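Local coordinates for protein putative sugar ABC transporter (Yersinia enterocolitica subsp. enterocolitica 8081, PDB 5ULB) that probably captures 5-methylthioribose in the periplasm for delivery to an ABC importer, and holds both anomers of a selenium analogue of this sugar in its cleft, at residues A[266-269]-A[270-274]; A[7-11]-A[12-16]. All coordinates share one frame; numbering follows the deposited sequence.

Contact 1: A[266-269]-A[270-274]; sequences GAVN and LRLVA
V268 meets both R271 and L272 through its two methyl groups, a compact example of how one helical residue can serve neighbours three and four places further on. The apolar part is the pairing with L272: the two side chains run alongside each other in the same direction, and CG1 of V268 lies 4.1 Å from CD1 of L272. With CG1 placed trans to the backbone nitrogen (chi1 162°), the other methyl is turned toward the arginine. There CG2 of V268 covers one face of the R271 guanidinium, 4.1 Å from NH1 of that group. Closer to the backbone, CG of R271 passes 3.3 Å from O of A267.

All this is carried by helix 262-278 of a periplasmic binding protein fold, where the helix packs against strands 102-106 and 285-294 and against helix 32-48. Four successive i to i+4 bonds join 266-269 to 270-274. The N-H groups of L270, R271, L272 and V273 bond to O of G266, A267, V268 and N269 respectively, at 2.9 to 3.1 Å from N to O.

The polar ends are buried and find partners beyond the segment. NE of R271 forms a salt bridge with E44, while its NH1 is hydrogen-bonded to the carbonyl oxygens of S320 and D322, so the extended arginine ties the helix to both helix 32-48 and the loop at 320-324. N269 grips S104 through OD1, and its ND2 bonds to OG1 of T120 and O of I265.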
loop_
_atom_site.group_PDB
_atom_site.type_symbol
_atom_site.label_atom_id
_atom_site.label_comp_id
_atom_site.label_asym_id
_atom_site.label_seq_id
_atom_site.Cartn_x
_atom_site.Cartn_y
_atom_site.Cartn_z
ATOM N N GLY A 266 1.211 -6.674 4.376
ATOM C CA GLY A 266 0.693 -6.994 5.690
ATOM C C GLY A 266 1.331 -8.198 6.274
ATOM O O GLY A 266 1.714 -8.187 7.451
ATOM N N ALA A 267 1.424 -9.271 5.501
ATOM C CA ALA A 267 2.026 -10.502 6.017
ATOM C C ALA A 267 3.474 -10.259 6.467
ATOM O O ALA A 267 3.854 -10.825 7.499
ATOM C CB ALA A 267 1.938 -11.555 4.974
ATOM N N VAL A 268 4.276 -9.575 5.627
ATOM C CA VAL A 268 5.661 -9.402 6.012
ATOM C C VAL A 268 5.781 -8.599 7.273
ATOM O O VAL A 268 6.701 -8.883 8.082
ATOM C CB VAL A 268 6.418 -8.866 4.795
ATOM C CG1 VAL A 268 7.734 -8.246 5.194
ATOM C CG2 VAL A 268 6.574 -9.958 3.732
ATOM N N ASN A 269 5.002 -7.530 7.418
ATOM C CA ASN A 269 5.060 -6.823 8.717
ATOM C C ASN A 269 4.723 -7.720 9.887
ATOM O O ASN A 269 5.372 -7.580 10.931
ATOM C CB ASN A 269 4.176 -5.549 8.633
ATOM C CG ASN A 269 4.913 -4.392 7.955
ATOM O OD1 ASN A 269 5.604 -3.630 8.681
ATOM N ND2 ASN A 269 4.873 -4.254 6.630
ATOM N N LEU A 270 3.791 -8.615 9.744
ATOM C CA LEU A 270 3.510 -9.591 10.808
ATOM C C LEU A 270 4.714 -10.470 11.044
ATOM O O LEU A 270 5.051 -10.750 12.178
ATOM C CB LEU A 270 2.185 -10.340 10.472
ATOM C CG LEU A 270 1.565 -11.141 11.582
ATOM C CD1 LEU A 270 2.261 -12.458 11.847
ATOM C CD2 LEU A 270 1.278 -10.377 12.812
ATOM N N ARG A 271 5.295 -11.025 9.960
ATOM C CA ARG A 271 6.480 -11.885 10.099
ATOM C C ARG A 271 7.572 -11.173 10.907
ATOM O O ARG A 271 8.252 -11.762 11.761
ATOM C CB ARG A 271 7.048 -12.282 8.726
ATOM C CG ARG A 271 6.148 -13.122 7.907
ATOM C CD ARG A 271 6.841 -13.432 6.570
ATOM N NE ARG A 271 5.915 -14.026 5.621
ATOM C CZ ARG A 271 6.197 -14.261 4.341
ATOM N NH1 ARG A 271 7.366 -13.960 3.858
ATOM N NH2 ARG A 271 5.317 -14.812 3.563
ATOM N N LEU A 272 7.814 -9.891 10.602
ATOM C CA LEU A 272 8.805 -9.104 11.316
ATOM C C LEU A 272 8.527 -8.991 12.815
ATOM O O LEU A 272 9.396 -9.174 13.610
ATOM C CB LEU A 272 8.989 -7.719 10.657
ATOM C CG LEU A 272 9.713 -7.750 9.297
ATOM C CD1 LEU A 272 9.397 -6.483 8.515
ATOM C CD2 LEU A 272 11.200 -7.856 9.574
ATOM N N VAL A 273 7.249 -8.691 13.134
ATOM C CA VAL A 273 6.888 -8.662 14.563
ATOM C C VAL A 273 7.010 -9.990 15.228
ATOM O O VAL A 273 7.481 -10.083 16.360
ATOM C CB VAL A 273 5.498 -8.042 14.699
ATOM C CG1 VAL A 273 4.979 -8.166 16.109
ATOM C CG2 VAL A 273 5.523 -6.612 14.331
ATOM N N ALA A 274 6.632 -11.091 14.548
ATOM C CA ALA A 274 6.833 -12.389 15.085
ATOM C C ALA A 274 8.297 -12.696 15.437
ATOM O O ALA A 274 8.596 -13.222 16.496
ATOM C CB ALA A 274 6.291 -13.426 14.143
#

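Contact 2: A[7-11]-A[12-16]; sequences APIPD and AIAKH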
loop_
_atom_site.group_PDB
_atom_site.type_symbol
_atom_site.label_atom_id
_atom_site.label_comp_id
_atom_site.label_asym_id
_atom_site.label_seq_id
_atom_site.Cartn_x
_atom_site.Cartn_y
_atom_site.Cartn_z
ATOM N N ALA A 7 11.262 -27.603 13.228
ATOM C CA ALA A 7 11.931 -26.525 13.879
ATOM C C ALA A 7 11.217 -26.146 15.158
ATOM O O ALA A 7 10.056 -25.820 15.085
ATOM C CB ALA A 7 12.035 -25.314 12.909
ATOM N N PRO A 8 11.864 -26.095 16.291
ATOM C CA PRO A 8 11.187 -25.806 17.532
ATOM C C PRO A 8 10.685 -24.391 17.585
ATOM O O PRO A 8 11.299 -23.419 17.066
ATOM C CB PRO A 8 12.275 -25.935 18.577
ATOM C CG PRO A 8 13.228 -26.848 17.995
ATOM C CD PRO A 8 13.249 -26.461 16.566
ATOM N N ILE A 9 9.505 -24.231 18.183
ATOM C CA ILE A 9 8.958 -22.894 18.470
ATOM C C ILE A 9 9.874 -22.150 19.438
ATOM O O ILE A 9 10.158 -22.730 20.486
ATOM C CB ILE A 9 7.488 -23.031 18.911
ATOM C CG1 ILE A 9 6.637 -23.641 17.774
ATOM C CG2 ILE A 9 6.921 -21.648 19.344
ATOM C CD1 ILE A 9 5.338 -24.209 18.273
ATOM N N PRO A 10 10.277 -20.898 19.117
ATOM C CA PRO A 10 11.123 -20.132 20.092
ATOM C C PRO A 10 10.478 -20.017 21.449
ATOM O O PRO A 10 9.256 -19.869 21.573
ATOM C CB PRO A 10 11.176 -18.762 19.429
ATOM C CG PRO A 10 11.096 -19.103 18.021
ATOM C CD PRO A 10 10.084 -20.169 17.888
ATOM N N ASP A 11 11.290 -20.064 22.476
ATOM C CA ASP A 11 10.825 -20.056 23.814
ATOM C C ASP A 11 9.890 -18.912 24.157
ATOM O O ASP A 11 8.947 -19.147 24.917
ATOM C CB ASP A 11 12.050 -20.025 24.727
ATOM C CG ASP A 11 11.714 -20.005 26.199
ATOM O OD1 ASP A 11 11.172 -21.056 26.655
ATOM O OD2 ASP A 11 12.050 -18.968 26.854
ATOM N N ALA A 12 10.185 -17.679 23.735
ATOM C CA ALA A 12 9.372 -16.569 24.165
ATOM C C ALA A 12 7.947 -16.744 23.643
ATOM O O ALA A 12 7.018 -16.268 24.276
ATOM C CB ALA A 12 9.931 -15.243 23.676
ATOM N N ILE A 13 7.749 -17.439 22.504
ATOM C CA ILE A 13 6.375 -17.726 22.011
ATOM C C ILE A 13 5.810 -18.941 22.734
ATOM O O ILE A 13 4.673 -18.878 23.247
ATOM C CB ILE A 13 6.408 -17.840 20.506
ATOM C CG1 ILE A 13 6.679 -16.394 19.916
ATOM C CG2 ILE A 13 5.115 -18.359 19.913
ATOM C CD1 ILE A 13 6.890 -16.404 18.439
ATOM N N ALA A 14 6.618 -19.999 22.909
ATOM C CA ALA A 14 6.165 -21.205 23.549
ATOM C C ALA A 14 5.695 -20.999 25.007
ATOM O O ALA A 14 4.690 -21.581 25.426
ATOM C CB ALA A 14 7.252 -22.266 23.457
ATOM N N LYS A 15 6.348 -20.101 25.736
ATOM C CA LYS A 15 6.092 -19.899 27.187
ATOM C C LYS A 15 5.052 -18.804 27.438
ATOM O O LYS A 15 4.632 -18.578 28.566
ATOM C CB LYS A 15 7.421 -19.488 27.850
ATOM C CG LYS A 15 7.739 -17.961 27.803
ATOM C CD LYS A 15 9.196 -17.488 28.113
ATOM C CE LYS A 15 9.754 -17.889 29.476
ATOM N NZ LYS A 15 11.264 -17.858 29.450
ATOM N N HIS A 16 4.594 -18.131 26.406
ATOM C CA HIS A 16 3.659 -17.022 26.582
ATOM C C HIS A 16 2.341 -17.429 27.217
ATOM O O HIS A 16 1.833 -18.479 26.852
ATOM C CB HIS A 16 3.437 -16.376 25.216
ATOM C CG HIS A 16 2.762 -15.054 25.287
ATOM N ND1 HIS A 16 1.402 -14.914 25.179
ATOM C CD2 HIS A 16 3.239 -13.818 25.512
ATOM C CE1 HIS A 16 1.066 -13.628 25.278
ATOM N NE2 HIS A 16 2.173 -12.935 25.475
#
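D11 and K15 are brought together by two quite different torsions. The carboxylate of D11 stands trans to its backbone nitrogen (chi1 180°), whereas CG of K15 is wedged between its own nitrogen and carbonyl carbon (chi1 86°), a less usual choice for a lysine. A bend further along the chain (chi3 -58°) then turns the ammonium back toward the D11 carboxylate. The outcome is a salt bridge of the i to i+4 kind: NZ of K15 lies 2.9 Å from OD2 of D11 and meets that oxygen on its syn side, the side of the other carboxylate oxygen. The aliphatic part of the lysine also hugs the backbone, with CG of K15 3.3 Å from O of D11.

Beneath this charged pair the backbone makes a short helical turn, for which P10 is the N-cap. O of P10 accepts the N-H of A14, with N of A14 at 3.0 Å, and a weak bond from N of I13 besides. N of K15 completes the next step, 2.9 Å from O of D11.

An apolar contact joins I9, just ahead of the helix, to I13 and A14 within it. I9 and I13 cross at roughly a right angle, their CG2 methyls 3.8 Å apart, and the same methyl of I9 lies 4.2 Å from CB of A14. W327 and T330, on helix 327-335, pack against this part of the N-terminal segment.

Because D11 sits in the first turn, its negative charge would interact favourably with the amino end of the helix as well as with K15, and both effects would be expected to favour the ionised carboxylate, though at this exposed surface solvent should weaken them.

How the contacts relate
Contacts 1 and 2 have centres about 17 Å apart, yet they touch: CD1 of I13 packs 4.1 Å from O of A274, the last residue of 270-274. Beyond contact 1, helix 262-278 runs on to its last residues, where the N-terminal turn of contact 2 packs against it through I13 on I277 and P10 on A278. The ligand lies toward the contact 1 side. The side chain of N269 is about 9 Å from the bound beta anomer of the selenium sugar and about 11 Å from the alpha anomer; it also packs on F106, which lines the beta-anomer pocket, consistent with a second-shell position for N269. Contact 2, by contrast, lies at the periphery, its centre about 31 Å from the centre of the chain.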